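Local coordinates for protein D-mandelate dehydrogenase (Rhodotorula graminis, PDB 2W2L) that binds NAD and probably interconverts D-mandelate and the corresponding 2-keto acid, at residues G167-G172 against V224-P229; L237-F242 against V260-A265; K274-G279 against M296-L301. All coordinates share one frame; numbering follows the deposited sequence.

Contact 1: residues G167-G172 against V224-P229. With NAD (nicotinamide-adenine-dinucleotide), chain E.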
ATOM      1  N   GLY A 167      10.462  12.891   2.366  1.00 17.24           N
ATOM      2  CA  GLY A 167      10.451  14.188   3.045  1.00 17.10           C
ATOM      3  C   GLY A 167       9.149  14.421   3.784  1.00 17.38           C
ATOM      4  O   GLY A 167       8.057  14.639   3.171  1.00 16.92           O
ATOM      5  N   ALA A 168       9.278  14.321   5.103  1.00 16.85           N
ATOM      6  CA  ALA A 168       8.186  14.490   6.036  1.00 17.20           C
ATOM      7  C   ALA A 168       7.891  15.998   6.261  1.00 17.87           C
ATOM      8  O   ALA A 168       8.752  16.735   6.777  1.00 17.98           O
ATOM      9  CB  ALA A 168       8.557  13.822   7.327  1.00 16.79           C
ATOM     10  N   VAL A 169       6.726  16.471   5.806  1.00 17.79           N
ATOM     11  CA  VAL A 169       6.252  17.821   6.181  1.00 18.07           C
ATOM     12  C   VAL A 169       5.378  17.652   7.388  1.00 17.65           C
ATOM     13  O   VAL A 169       4.273  17.143   7.276  1.00 17.74           O
ATOM     14  CB  VAL A 169       5.380  18.473   5.126  1.00 18.08           C
ATOM     15  CG1 VAL A 169       4.825  19.770   5.656  1.00 17.71           C
ATOM     16  CG2 VAL A 169       6.171  18.690   3.841  1.00 18.99           C
ATOM     17  N   GLY A 170       5.887  18.042   8.535  1.00 17.35           N
ATOM     18  CA  GLY A 170       5.251  17.712   9.778  1.00 17.62           C
ATOM     19  C   GLY A 170       5.791  16.377  10.182  1.00 18.52           C
ATOM     20  O   GLY A 170       5.923  15.491   9.349  1.00 19.12           O
ATOM     21  N   LEU A 171       6.157  16.241  11.453  1.00 19.10           N
ATOM     22  CA  LEU A 171       6.557  14.962  12.002  1.00 19.10           C
ATOM     23  C   LEU A 171       5.860  14.723  13.344  1.00 19.71           C
ATOM     24  O   LEU A 171       6.500  14.455  14.351  1.00 20.34           O
ATOM     25  CB  LEU A 171       8.081  14.819  12.083  1.00 18.67           C
ATOM     26  CG  LEU A 171       8.522  13.405  12.556  1.00 20.90           C
ATOM     27  CD1 LEU A 171       8.422  12.318  11.466  1.00 21.16           C
ATOM     28  CD2 LEU A 171       9.898  13.372  13.151  1.00 21.14           C
ATOM     29  N   GLY A 172       4.531  14.839  13.356  1.00 20.87           N
ATOM     30  CA  GLY A 172       3.714  14.436  14.523  1.00 20.33           C
ATOM     31  C   GLY A 172       3.434  12.937  14.597  1.00 20.29           C
ATOM     32  O   GLY A 172       4.099  12.137  13.940  1.00 20.08           O
ATOM     33  N   VAL A 224       7.364  13.462  -1.142  1.00 21.34           N
ATOM     34  CA  VAL A 224       6.901  14.346  -0.066  1.00 22.12           C
ATOM     35  C   VAL A 224       5.685  13.771   0.669  1.00 21.82           C
ATOM     36  O   VAL A 224       4.624  13.526   0.067  1.00 21.47           O
ATOM     37  CB  VAL A 224       6.541  15.767  -0.636  1.00 21.99           C
ATOM     38  CG1 VAL A 224       6.046  16.705   0.488  1.00 21.25           C
ATOM     39  CG2 VAL A 224       7.714  16.342  -1.422  1.00 20.76           C
ATOM     40  N   SER A 225       5.826  13.581   1.967  1.00 22.45           N
ATOM     41  CA  SER A 225       4.649  13.218   2.734  1.00 24.03           C
ATOM     42  C   SER A 225       4.050  14.393   3.506  1.00 23.27           C
ATOM     43  O   SER A 225       4.643  14.854   4.480  1.00 24.02           O
ATOM     44  CB  SER A 225       4.952  12.063   3.685  1.00 24.44           C
ATOM     45  OG  SER A 225       3.814  11.844   4.546  1.00 27.15           O
ATOM     46  N   VAL A 226       2.887  14.874   3.101  1.00 22.88           N
ATOM     47  CA  VAL A 226       2.314  15.989   3.837  1.00 23.88           C
ATOM     48  C   VAL A 226       1.414  15.513   4.971  1.00 24.64           C
ATOM     49  O   VAL A 226       0.440  14.791   4.752  1.00 26.04           O
ATOM     50  CB  VAL A 226       1.514  16.946   2.948  1.00 24.22           C
ATOM     51  CG1 VAL A 226       1.118  18.154   3.757  1.00 23.14           C
ATOM     52  CG2 VAL A 226       2.312  17.356   1.704  1.00 23.64           C
ATOM     53  N   SER A 227       1.739  15.912   6.188  1.00 25.32           N
ATOM     54  CA  SER A 227       0.940  15.571   7.363  1.00 25.76           C
ATOM     55  C   SER A 227       1.019  16.645   8.479  1.00 26.79           C
ATOM     56  O   SER A 227       1.679  16.462   9.520  1.00 24.71           O
ATOM     57  CB  SER A 227       1.311  14.174   7.891  1.00 25.32           C
ATOM     58  OG  SER A 227       1.141  14.090   9.301  1.00 25.13           O
ATOM     59  N   VAL A 228       0.316  17.750   8.240  1.00 29.21           N
ATOM     60  CA  VAL A 228       0.222  18.874   9.195  1.00 32.52           C
ATOM     61  C   VAL A 228      -1.237  19.269   9.556  1.00 33.66           C
ATOM     62  O   VAL A 228      -2.117  19.069   8.708  1.00 34.19           O
ATOM     63  CB  VAL A 228       0.984  20.096   8.663  1.00 31.90           C
ATOM     64  CG1 VAL A 228       2.476  19.831   8.722  1.00 33.31           C
ATOM     65  CG2 VAL A 228       0.554  20.451   7.262  1.00 31.89           C
ATOM     66  N   PRO A 229      -1.495  19.846  10.787  1.00 35.24           N
ATOM     67  CA  PRO A 229      -2.845  20.357  11.132  1.00 35.47           C
ATOM     68  C   PRO A 229      -3.271  21.406  10.117  1.00 37.22           C
ATOM     69  O   PRO A 229      -2.418  22.042   9.520  1.00 37.79           O
ATOM     70  CB  PRO A 229      -2.648  21.015  12.494  1.00 35.47           C
ATOM     71  CG  PRO A 229      -1.468  20.370  13.072  1.00 35.31           C
ATOM     72  CD  PRO A 229      -0.552  20.073  11.905  1.00 35.50           C
TER
HETATM   73  PA  NAD E1347      -0.102  16.072  15.099  0.50 21.78           P
HETATM   74  O1A NAD E1347      -0.372  17.310  15.865  0.50 21.74           O
HETATM   75  O2A NAD E1347       0.651  15.035  15.883  0.50 18.73           O
HETATM   76  O5B NAD E1347       0.570  16.485  13.689  0.50 20.71           O
HETATM   77  C5B NAD E1347       1.042  17.789  13.455  0.50 20.45           C
HETATM   78  C4B NAD E1347       2.563  17.849  13.516  0.50 21.78           C
HETATM   79  O4B NAD E1347       2.987  18.919  12.704  0.50 22.33           O
HETATM   80  C3B NAD E1347       3.095  18.147  14.915  0.50 22.35           C
HETATM   81  O3B NAD E1347       4.279  17.431  15.146  0.50 21.34           O
HETATM   82  C2B NAD E1347       3.454  19.617  14.912  0.50 22.55           C
HETATM   83  O2B NAD E1347       4.629  19.799  15.676  0.50 21.48           O
HETATM   84  C1B NAD E1347       3.647  19.934  13.435  0.50 22.10           C
HETATM   85  N9A NAD E1347       3.051  21.185  12.928  0.50 23.08           N
HETATM   86  C8A NAD E1347       1.928  21.849  13.368  0.50 22.99           C
HETATM   87  N7A NAD E1347       1.720  22.925  12.569  0.50 21.51           N
HETATM   88  C5A NAD E1347       2.686  22.947  11.630  0.50 21.30           C
HETATM   89  C6A NAD E1347       2.947  23.809  10.600  0.50 22.04           C
HETATM   90  N6A NAD E1347       2.140  24.860  10.444  0.50 24.72           N
HETATM   91  N1A NAD E1347       4.028  23.604   9.759  0.50 22.65           N
HETATM   92  C2A NAD E1347       4.857  22.523   9.947  0.50 22.63           C
HETATM   93  N3A NAD E1347       4.597  21.675  11.011  0.50 23.24           N
HETATM   94  C4A NAD E1347       3.528  21.872  11.829  0.50 22.90           C
HETATM   95  O3  NAD E1347      -1.506  15.455  14.656  0.50 20.27           O
HETATM   96  PN  NAD E1347      -1.550  14.284  13.551  0.50 20.47           P
HETATM   97  O1N NAD E1347      -0.371  13.390  13.592  0.50 17.35           O
HETATM   98  O2N NAD E1347      -2.883  13.673  13.769  0.50 21.37           O
HETATM   99  O5D NAD E1347      -1.489  15.167  12.192  0.50 19.56           O
HETATM  100  C5D NAD E1347      -2.477  16.118  11.927  0.50 20.02           C
HETATM  101  C4D NAD E1347      -3.065  15.918  10.538  0.50 21.58           C
HETATM  102  O4D NAD E1347      -3.426  14.560  10.241  0.50 22.42           O
HETATM  103  C3D NAD E1347      -4.334  16.769  10.402  0.50 21.88           C
HETATM  104  O3D NAD E1347      -4.355  17.522   9.194  0.50 19.21           O
HETATM  105  C2D NAD E1347      -5.440  15.732  10.361  0.50 22.60           C
HETATM  106  O2D NAD E1347      -6.569  16.144   9.624  0.50 22.96           O
HETATM  107  C1D NAD E1347      -4.736  14.593   9.639  0.50 22.49           C
HETATM  108  N1N NAD E1347      -5.595  13.382   9.701  0.50 22.39           N
HETATM  109  C2N NAD E1347      -6.353  13.047   8.591  0.50 20.59           C
HETATM  110  C3N NAD E1347      -7.175  11.914   8.602  0.50 17.84           C
HETATM  111  C7N NAD E1347      -7.612  11.233   7.326  0.50 15.81           C
HETATM  112  O7N NAD E1347      -8.722  10.371   7.445  0.50 13.03           O
HETATM  113  N7N NAD E1347      -6.974  11.408   6.141  0.50 12.88           N
HETATM  114  C4N NAD E1347      -7.225  11.158   9.779  0.50 19.99           C
HETATM  115  C5N NAD E1347      -6.483  11.496  10.917  0.50 20.28           C
HETATM  116  C6N NAD E1347      -5.669  12.629  10.863  0.50 22.03           C

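Contact 2: residues L237-F242 against V260-A265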
ATOM      1  N   LEU A 237       0.056  25.925   2.045  1.00 27.37           N
ATOM      2  CA  LEU A 237       1.439  25.796   2.505  1.00 27.36           C
ATOM      3  C   LEU A 237       2.350  25.206   1.444  1.00 28.37           C
ATOM      4  O   LEU A 237       3.489  25.640   1.263  1.00 28.66           O
ATOM      5  CB  LEU A 237       1.462  24.892   3.706  1.00 27.28           C
ATOM      6  CG  LEU A 237       2.777  24.594   4.423  1.00 27.15           C
ATOM      7  CD1 LEU A 237       3.276  25.807   5.162  1.00 28.36           C
ATOM      8  CD2 LEU A 237       2.583  23.460   5.406  1.00 25.97           C
ATOM      9  N   ILE A 238       1.836  24.211   0.742  1.00 28.69           N
ATOM     10  CA  ILE A 238       2.525  23.630  -0.391  1.00 29.37           C
ATOM     11  C   ILE A 238       2.030  24.335  -1.642  1.00 30.46           C
ATOM     12  O   ILE A 238       0.955  24.033  -2.185  1.00 30.03           O
ATOM     13  CB  ILE A 238       2.281  22.080  -0.471  1.00 28.76           C
ATOM     14  CG1 ILE A 238       2.755  21.378   0.805  1.00 28.00           C
ATOM     15  CG2 ILE A 238       2.946  21.490  -1.684  1.00 27.71           C
ATOM     16  CD1 ILE A 238       4.283  21.418   1.011  1.00 27.32           C
ATOM     17  N   ASP A 239       2.822  25.281  -2.104  1.00 32.44           N
ATOM     18  CA  ASP A 239       2.374  26.137  -3.179  1.00 34.82           C
ATOM     19  C   ASP A 239       3.293  26.015  -4.378  1.00 35.32           C
ATOM     20  O   ASP A 239       4.176  25.170  -4.405  1.00 36.47           O
ATOM     21  CB  ASP A 239       2.294  27.589  -2.683  1.00 35.56           C
ATOM     22  CG  ASP A 239       1.126  28.353  -3.301  1.00 39.49           C
ATOM     23  OD1 ASP A 239       0.901  28.157  -4.525  1.00 41.14           O
ATOM     24  OD2 ASP A 239       0.427  29.130  -2.565  1.00 43.23           O
ATOM     25  N   GLU A 240       3.073  26.859  -5.375  1.00 35.76           N
ATOM     26  CA  GLU A 240       3.914  26.954  -6.567  1.00 36.04           C
ATOM     27  C   GLU A 240       5.440  27.014  -6.262  1.00 35.14           C
ATOM     28  O   GLU A 240       6.249  26.373  -6.949  1.00 35.07           O
ATOM     29  CB  GLU A 240       3.428  28.170  -7.345  1.00 36.42           C
ATOM     30  CG  GLU A 240       4.162  28.511  -8.618  1.00 39.49           C
ATOM     31  CD  GLU A 240       3.794  29.911  -9.099  1.00 42.58           C
ATOM     32  OE1 GLU A 240       3.184  30.674  -8.312  1.00 43.81           O
ATOM     33  OE2 GLU A 240       4.109  30.255 -10.254  1.00 44.71           O
ATOM     34  N   ALA A 241       5.800  27.757  -5.211  1.00 34.13           N
ATOM     35  CA  ALA A 241       7.169  27.892  -4.708  1.00 32.62           C
ATOM     36  C   ALA A 241       7.760  26.554  -4.250  1.00 32.29           C
ATOM     37  O   ALA A 241       8.964  26.286  -4.432  1.00 32.19           O
ATOM     38  CB  ALA A 241       7.194  28.874  -3.561  1.00 32.09           C
ATOM     39  N   PHE A 242       6.912  25.730  -3.635  1.00 31.25           N
ATOM     40  CA  PHE A 242       7.315  24.420  -3.169  1.00 29.89           C
ATOM     41  C   PHE A 242       7.603  23.485  -4.347  1.00 30.51           C
ATOM     42  O   PHE A 242       8.689  22.924  -4.444  1.00 30.43           O
ATOM     43  CB  PHE A 242       6.259  23.812  -2.244  1.00 28.61           C
ATOM     44  CG  PHE A 242       6.786  22.688  -1.413  1.00 25.46           C
ATOM     45  CD1 PHE A 242       7.487  22.945  -0.249  1.00 21.59           C
ATOM     46  CD2 PHE A 242       6.633  21.378  -1.830  1.00 21.54           C
ATOM     47  CE1 PHE A 242       7.999  21.903   0.506  1.00 21.88           C
ATOM     48  CE2 PHE A 242       7.135  20.329  -1.077  1.00 18.90           C
ATOM     49  CZ  PHE A 242       7.821  20.594   0.090  1.00 21.44           C
ATOM     50  N   VAL A 260      -4.179  22.223   2.379  1.00 27.26           N
ATOM     51  CA  VAL A 260      -2.761  22.337   2.760  1.00 26.28           C
ATOM     52  C   VAL A 260      -1.838  22.356   1.508  1.00 26.41           C
ATOM     53  O   VAL A 260      -0.711  22.859   1.571  1.00 26.97           O
ATOM     54  CB  VAL A 260      -2.341  21.226   3.763  1.00 26.54           C
ATOM     55  CG1 VAL A 260      -0.823  21.243   4.036  1.00 26.35           C
ATOM     56  CG2 VAL A 260      -3.135  21.352   5.081  1.00 23.82           C
ATOM     57  N   ILE A 261      -2.364  21.876   0.372  1.00 25.61           N
ATOM     58  CA  ILE A 261      -1.657  21.804  -0.889  1.00 24.47           C
ATOM     59  C   ILE A 261      -2.541  22.484  -1.904  1.00 25.44           C
ATOM     60  O   ILE A 261      -3.678  22.069  -2.092  1.00 25.42           O
ATOM     61  CB  ILE A 261      -1.426  20.311  -1.377  1.00 24.20           C
ATOM     62  CG1 ILE A 261      -0.250  19.648  -0.610  1.00 25.12           C
ATOM     63  CG2 ILE A 261      -1.165  20.275  -2.872  1.00 22.62           C
ATOM     64  CD1 ILE A 261      -0.174  18.081  -0.596  1.00 22.06           C
ATOM     65  N   SER A 262      -1.996  23.482  -2.601  1.00 25.57           N
ATOM     66  CA  SER A 262      -2.742  24.183  -3.582  1.00 25.88           C
ATOM     67  C   SER A 262      -3.073  23.283  -4.772  1.00 26.05           C
ATOM     68  O   SER A 262      -2.201  22.851  -5.510  1.00 27.02           O
ATOM     69  CB  SER A 262      -2.002  25.443  -4.031  1.00 26.40           C
ATOM     70  OG  SER A 262      -2.593  25.924  -5.259  1.00 26.96           O
ATOM     71  N   GLN A 263      -4.350  23.033  -4.979  1.00 26.10           N
ATOM     72  CA  GLN A 263      -4.769  22.175  -6.049  1.00 26.35           C
ATOM     73  C   GLN A 263      -4.215  22.665  -7.389  1.00 27.33           C
ATOM     74  O   GLN A 263      -3.813  21.871  -8.222  1.00 28.37           O
ATOM     75  CB  GLN A 263      -6.289  22.056  -6.030  1.00 25.85           C
ATOM     76  CG  GLN A 263      -6.901  21.573  -7.319  1.00 26.01           C
ATOM     77  CD  GLN A 263      -8.252  20.950  -7.124  1.00 25.45           C
ATOM     78  OE1 GLN A 263      -8.487  20.188  -6.177  1.00 24.73           O
ATOM     79  NE2 GLN A 263      -9.145  21.236  -8.040  1.00 25.22           N
ATOM     80  N   ASP A 264      -4.167  23.970  -7.601  1.00 28.27           N
ATOM     81  CA  ASP A 264      -3.709  24.499  -8.894  1.00 28.81           C
ATOM     82  C   ASP A 264      -2.197  24.462  -9.145  1.00 27.53           C
ATOM     83  O   ASP A 264      -1.750  24.262 -10.276  1.00 26.75           O
ATOM     84  CB  ASP A 264      -4.250  25.914  -9.079  1.00 30.09           C
ATOM     85  CG  ASP A 264      -5.712  25.909  -9.391  1.00 33.60           C
ATOM     86  OD1 ASP A 264      -6.270  24.797  -9.573  1.00 37.47           O
ATOM     87  OD2 ASP A 264      -6.304  27.003  -9.452  1.00 37.33           O
ATOM     88  N   ALA A 265      -1.430  24.683  -8.081  1.00 27.10           N
ATOM     89  CA  ALA A 265       0.011  24.545  -8.099  1.00 26.73           C
ATOM     90  C   ALA A 265       0.360  23.059  -8.360  1.00 27.40           C
ATOM     91  O   ALA A 265       1.325  22.751  -9.107  1.00 27.67           O
ATOM     92  CB  ALA A 265       0.597  25.033  -6.789  1.00 25.59           C
TER

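Contact 3: residues K274-G279 against M296-L301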
ATOM      1  N   LYS A 274       7.173  18.238 -13.741  1.00 25.42           N
ATOM      2  CA  LYS A 274       7.981  18.403 -12.537  1.00 25.08           C
ATOM      3  C   LYS A 274       7.641  17.303 -11.516  1.00 24.45           C
ATOM      4  O   LYS A 274       8.529  16.767 -10.840  1.00 25.35           O
ATOM      5  CB  LYS A 274       7.824  19.814 -11.935  1.00 24.71           C
ATOM      6  CG  LYS A 274       8.455  20.033 -10.515  1.00 26.24           C
ATOM      7  CD  LYS A 274       9.924  19.631 -10.374  1.00 26.10           C
ATOM      8  CE  LYS A 274      10.921  20.630 -10.946  1.00 27.69           C
ATOM      9  NZ  LYS A 274      10.839  21.974 -10.278  1.00 27.72           N
ATOM     10  N   LEU A 275       6.352  16.993 -11.401  1.00 22.89           N
ATOM     11  CA  LEU A 275       5.882  15.813 -10.691  1.00 20.65           C
ATOM     12  C   LEU A 275       5.601  14.666 -11.636  1.00 19.30           C
ATOM     13  O   LEU A 275       4.893  14.815 -12.667  1.00 18.98           O
ATOM     14  CB  LEU A 275       4.568  16.112  -9.995  1.00 20.43           C
ATOM     15  CG  LEU A 275       4.561  16.967  -8.747  1.00 21.72           C
ATOM     16  CD1 LEU A 275       3.105  17.228  -8.478  1.00 23.43           C
ATOM     17  CD2 LEU A 275       5.189  16.254  -7.556  1.00 19.85           C
ATOM     18  N   LEU A 276       6.096  13.503 -11.237  1.00 17.97           N
ATOM     19  CA  LEU A 276       5.760  12.247 -11.912  1.00 16.63           C
ATOM     20  C   LEU A 276       4.335  11.799 -11.568  1.00 15.75           C
ATOM     21  O   LEU A 276       3.536  11.374 -12.455  1.00 14.20           O
ATOM     22  CB  LEU A 276       6.757  11.151 -11.496  1.00 17.02           C
ATOM     23  CG  LEU A 276       6.481   9.736 -12.010  1.00 16.50           C
ATOM     24  CD1 LEU A 276       6.638   9.715 -13.497  1.00 17.77           C
ATOM     25  CD2 LEU A 276       7.377   8.704 -11.353  1.00 16.32           C
ATOM     26  N   SER A 277       4.030  11.880 -10.272  1.00 14.52           N
ATOM     27  CA  SER A 277       2.804  11.282  -9.740  1.00 14.00           C
ATOM     28  C   SER A 277       2.439  11.948  -8.446  1.00 13.43           C
ATOM     29  O   SER A 277       3.257  12.661  -7.871  1.00 14.64           O
ATOM     30  CB  SER A 277       3.044   9.791  -9.485  1.00 14.21           C
ATOM     31  OG  SER A 277       4.247   9.636  -8.742  1.00 12.71           O
ATOM     32  N   ALA A 278       1.226  11.723  -7.970  1.00 12.72           N
ATOM     33  CA  ALA A 278       0.845  12.207  -6.640  1.00 13.05           C
ATOM     34  C   ALA A 278      -0.374  11.437  -6.132  1.00 13.54           C
ATOM     35  O   ALA A 278      -1.122  10.789  -6.926  1.00 13.87           O
ATOM     36  CB  ALA A 278       0.560  13.683  -6.657  1.00 12.77           C
ATOM     37  N   GLY A 279      -0.565  11.483  -4.818  1.00 13.22           N
ATOM     38  CA  GLY A 279      -1.585  10.674  -4.206  1.00 14.19           C
ATOM     39  C   GLY A 279      -2.318  11.541  -3.243  1.00 15.44           C
ATOM     40  O   GLY A 279      -1.702  12.134  -2.344  1.00 15.59           O
ATOM     41  N   MET A 296      -5.649  12.640 -15.315  1.00 30.36           N
ATOM     42  CA  MET A 296      -4.218  12.289 -15.337  1.00 30.38           C
ATOM     43  C   MET A 296      -3.897  10.842 -14.938  1.00 30.97           C
ATOM     44  O   MET A 296      -4.274  10.378 -13.852  1.00 31.78           O
ATOM     45  CB  MET A 296      -3.428  13.209 -14.409  1.00 30.62           C
ATOM     46  CG  MET A 296      -3.515  14.650 -14.723  1.00 29.75           C
ATOM     47  SD  MET A 296      -2.481  15.640 -13.630  1.00 30.42           S
ATOM     48  CE  MET A 296      -2.589  17.140 -14.596  1.00 33.38           C
ATOM     49  N   LYS A 297      -3.141  10.149 -15.793  1.00 31.35           N
ATOM     50  CA  LYS A 297      -2.716   8.752 -15.549  1.00 30.61           C
ATOM     51  C   LYS A 297      -2.090   8.535 -14.163  1.00 28.95           C
ATOM     52  O   LYS A 297      -2.407   7.568 -13.497  1.00 29.04           O
ATOM     53  CB  LYS A 297      -1.711   8.286 -16.621  1.00 31.48           C
ATOM     54  CG  LYS A 297      -2.229   8.178 -18.088  1.00 32.35           C
ATOM     55  CD  LYS A 297      -1.020   8.041 -19.032  1.00 31.38           C
ATOM     56  CE  LYS A 297      -1.409   8.036 -20.499  1.00 34.58           C
ATOM     57  NZ  LYS A 297      -0.221   8.433 -21.344  1.00 35.81           N
ATOM     58  N   HIS A 298      -1.221   9.445 -13.733  1.00 27.13           N
ATOM     59  CA  HIS A 298      -0.352   9.201 -12.596  1.00 24.96           C
ATOM     60  C   HIS A 298      -0.800   9.791 -11.246  1.00 23.31           C
ATOM     61  O   HIS A 298       0.022   9.999 -10.356  1.00 23.07           O
ATOM     62  CB  HIS A 298       1.064   9.683 -12.943  1.00 25.62           C
ATOM     63  CG  HIS A 298       1.713   8.930 -14.078  1.00 27.46           C
ATOM     64  ND1 HIS A 298       2.830   9.406 -14.750  1.00 28.33           N
ATOM     65  CD2 HIS A 298       1.413   7.734 -14.647  1.00 26.41           C
ATOM     66  CE1 HIS A 298       3.178   8.540 -15.686  1.00 27.12           C
ATOM     67  NE2 HIS A 298       2.339   7.515 -15.640  1.00 28.30           N
ATOM     68  N   VAL A 299      -2.095  10.029 -11.074  1.00 21.91           N
ATOM     69  CA  VAL A 299      -2.604  10.643  -9.836  1.00 20.44           C
ATOM     70  C   VAL A 299      -3.498   9.657  -9.155  1.00 19.78           C
ATOM     71  O   VAL A 299      -4.477   9.199  -9.734  1.00 19.92           O
ATOM     72  CB  VAL A 299      -3.422  11.964 -10.065  1.00 20.40           C
ATOM     73  CG1 VAL A 299      -3.751  12.623  -8.752  1.00 19.32           C
ATOM     74  CG2 VAL A 299      -2.660  12.945 -10.934  1.00 19.13           C
ATOM     75  N   THR A 300      -3.162   9.333  -7.912  1.00 19.12           N
ATOM     76  CA  THR A 300      -3.972   8.402  -7.136  1.00 17.97           C
ATOM     77  C   THR A 300      -4.955   9.211  -6.320  1.00 16.77           C
ATOM     78  O   THR A 300      -4.569  10.182  -5.657  1.00 16.76           O
ATOM     79  CB  THR A 300      -3.062   7.496  -6.248  1.00 18.27           C
ATOM     80  OG1 THR A 300      -2.177   6.771  -7.102  1.00 19.60           O
ATOM     81  CG2 THR A 300      -3.847   6.494  -5.471  1.00 17.64           C
ATOM     82  N   LEU A 301      -6.229   8.838  -6.372  1.00 15.70           N
ATOM     83  CA  LEU A 301      -7.221   9.568  -5.559  1.00 14.33           C
ATOM     84  C   LEU A 301      -8.162   8.718  -4.706  1.00 12.91           C
ATOM     85  O   LEU A 301      -8.799   7.817  -5.233  1.00 11.30           O
ATOM     86  CB  LEU A 301      -8.032  10.506  -6.457  1.00 15.07           C
ATOM     87  CG  LEU A 301      -7.208  11.452  -7.329  1.00 14.50           C
ATOM     88  CD1 LEU A 301      -8.172  11.886  -8.338  1.00 17.54           C
ATOM     89  CD2 LEU A 301      -6.623  12.636  -6.564  1.00 13.56           C
TER

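Contact 1: residues G167-G172 against V224-P229
Gly167 O accepts the N-H of Ser225 at 2.7 Å, from a donor lying 33° off the carbonyl plane, and the CA-H of Val224 leans on the same oxygen. The parallel pairing continues with Val169 N to Ser225 O at 3.0 Å and with Ser227 N to Val169 O at 3.0 Å. The Val169 side chain lies on the face shared with Val224 and Val226. With CG1 anti to the backbone N (chi1 174°), its CG2 falls beside Val224 CG1 (3.9 Å), while CG1 reaches forward to Val228 CG1 at 3.9 Å. Beyond the strands both segments turn into the cofactor site. Gly170 and Gly172 begin the glycine-rich turn of a Rossmann dinucleotide-binding domain; a CB on Gly170 would strike Ser227 O and Val228 CG1, and one on Gly172 would strike NAD O2A. Helix 173-186 follows, and its first N-H groups, of Ala173 and Ile174, bind NAD. Val228 meets both halves of the cofactor: its CG1 lies 3.6 Å from adenine N3A, and its O accepts from O3D of the nicotinamide ribose at 2.8 Å. The Pro229 ring lays CG and CD against C5B and adenine C8A, CD coming within 3.2 Å of C5B. Replacing this proline by a glycine would probably leave C5B and the adenine edge without their apolar cover and free the backbone beside the Val228 carbonyl to turn. Backbone pairing thus fixes the strand ends; these segments offer the cofactor the Val228 carbonyl, apolar carbons and bare glycines.

Contact 2: residues L237-F242 against V260-A265
Where two consecutive crossovers of the Rossmann domain run into their helices, 240-244 and 263-272, Ile238 and Ile261 make a single backbone bridge. Val260 O takes the N-H of Ile238 at 3.0 Å, almost straight at 171°. Ser262 N returns the bond to Ile238 O at 3.0 Å, so both polar backbone atoms of Ile238 are used. The two isoleucine side chains lie alongside each other, pointing the same way, with Ile261 CG1 tucked 3.5 Å from Ile238 CB and touching both of its branches. From there Ile238 bends away: CG1 is anti to the carbonyl carbon (chi1 -59°), and the second torsion carries CD1 over the middle of the Phe242 ring, 3.5 Å above its plane, a CH-pi contact that joins the loop to the helix after it. Phe242 in turn packs on helix 214-220. Further along both segments, Ala265 CB presses on the start of the other helix, 3.4 Å from Glu240 N. That N-H is turned to Asp239 OD1, which receives it on its anti lone pair at 2.7 Å. Ser262, at the N-cap of helix 263-272, accepts from Ala265 N through OG at 3.3 Å. Two straight backbone bonds and a close isoleucine pair therefore set the helix starts side by side, one carrying a serine cap, the other preceded by an aspartate whose carboxylate takes the next N-H without capping.

Contact 3: residues K274-G279 against M296-L301
Leu276 O meets the ring of His298 at its edge, near the ring plane, and accepts a weak hydrogen bond from ND1 (3.1 Å, bent to 128° at the hydrogen). With its CG anti to the carbonyl carbon (chi1 -64°), the imidazole is brought beside this oxygen, and CB itself touches it; the Leu276 side chain runs obliquely past the imidazole, CD1 lying 4.0 Å from His298 ND1. His298 O takes the N-H of Ala278 at 3.2 Å, the donor tilted modestly from the carbonyl plane, and Ser277 CB and CA crowd the same oxygen. One step on, Ala278 O is held more tightly: Thr300 N reaches it at 2.7 Å and nearly straight. Val299 CA, 3.3 Å from Ala278 O, adds a CA-H contact. These alternating bonds make the parallel pairing of strands 275-280 and 299-301, the two strands of a beta-alpha-beta unit whose crossover contains helix 291-295, at the edge of the Rossmann sheet. The type I turn from Met296 to Val299 brings the chain from that helix into the edge strand. Thr300 O receives the CA-H of Gly279 at 3.4 Å, and the backbone pairing goes on between Thr300 and Leu280. The inner side of strand 275-280 is occupied too, Gly279 bonding through its backbone to Ile252 and Asn254. Both hydroxyls look outside the pair: Ser277 OG is bonded to Val128 O, and Thr300 OG1 pairs with Ser127 OG, which ties the strands to helix 114-130. On the outer side of the edge strand, Val299 O accepts from a basic side chain of the neighbouring subunit, whose acidic and apolar side chains pack on Thr300 and Leu301.

How the contacts relate
The three contacts follow one another along the chain, each closing before the next opens, and all lie in the NAD-binding domain. Contacts 1 and 3 are strand pairs of the same parallel sheet, one at its middle and one at its edge, with centres about 18 Å apart and strand 250-254 between them. Contact 2 lies on the crossover loops, its centre about 14 Å from that of contact 1. These two touch: Val226 CG2 packs on Ile261 CD1 at 3.5 Å, and Val228 on Val260. Contact 3 touches neither; helix 263-272 leads from contact 2 into strand 275-280. The series thus runs from the cofactor site to the subunit interface.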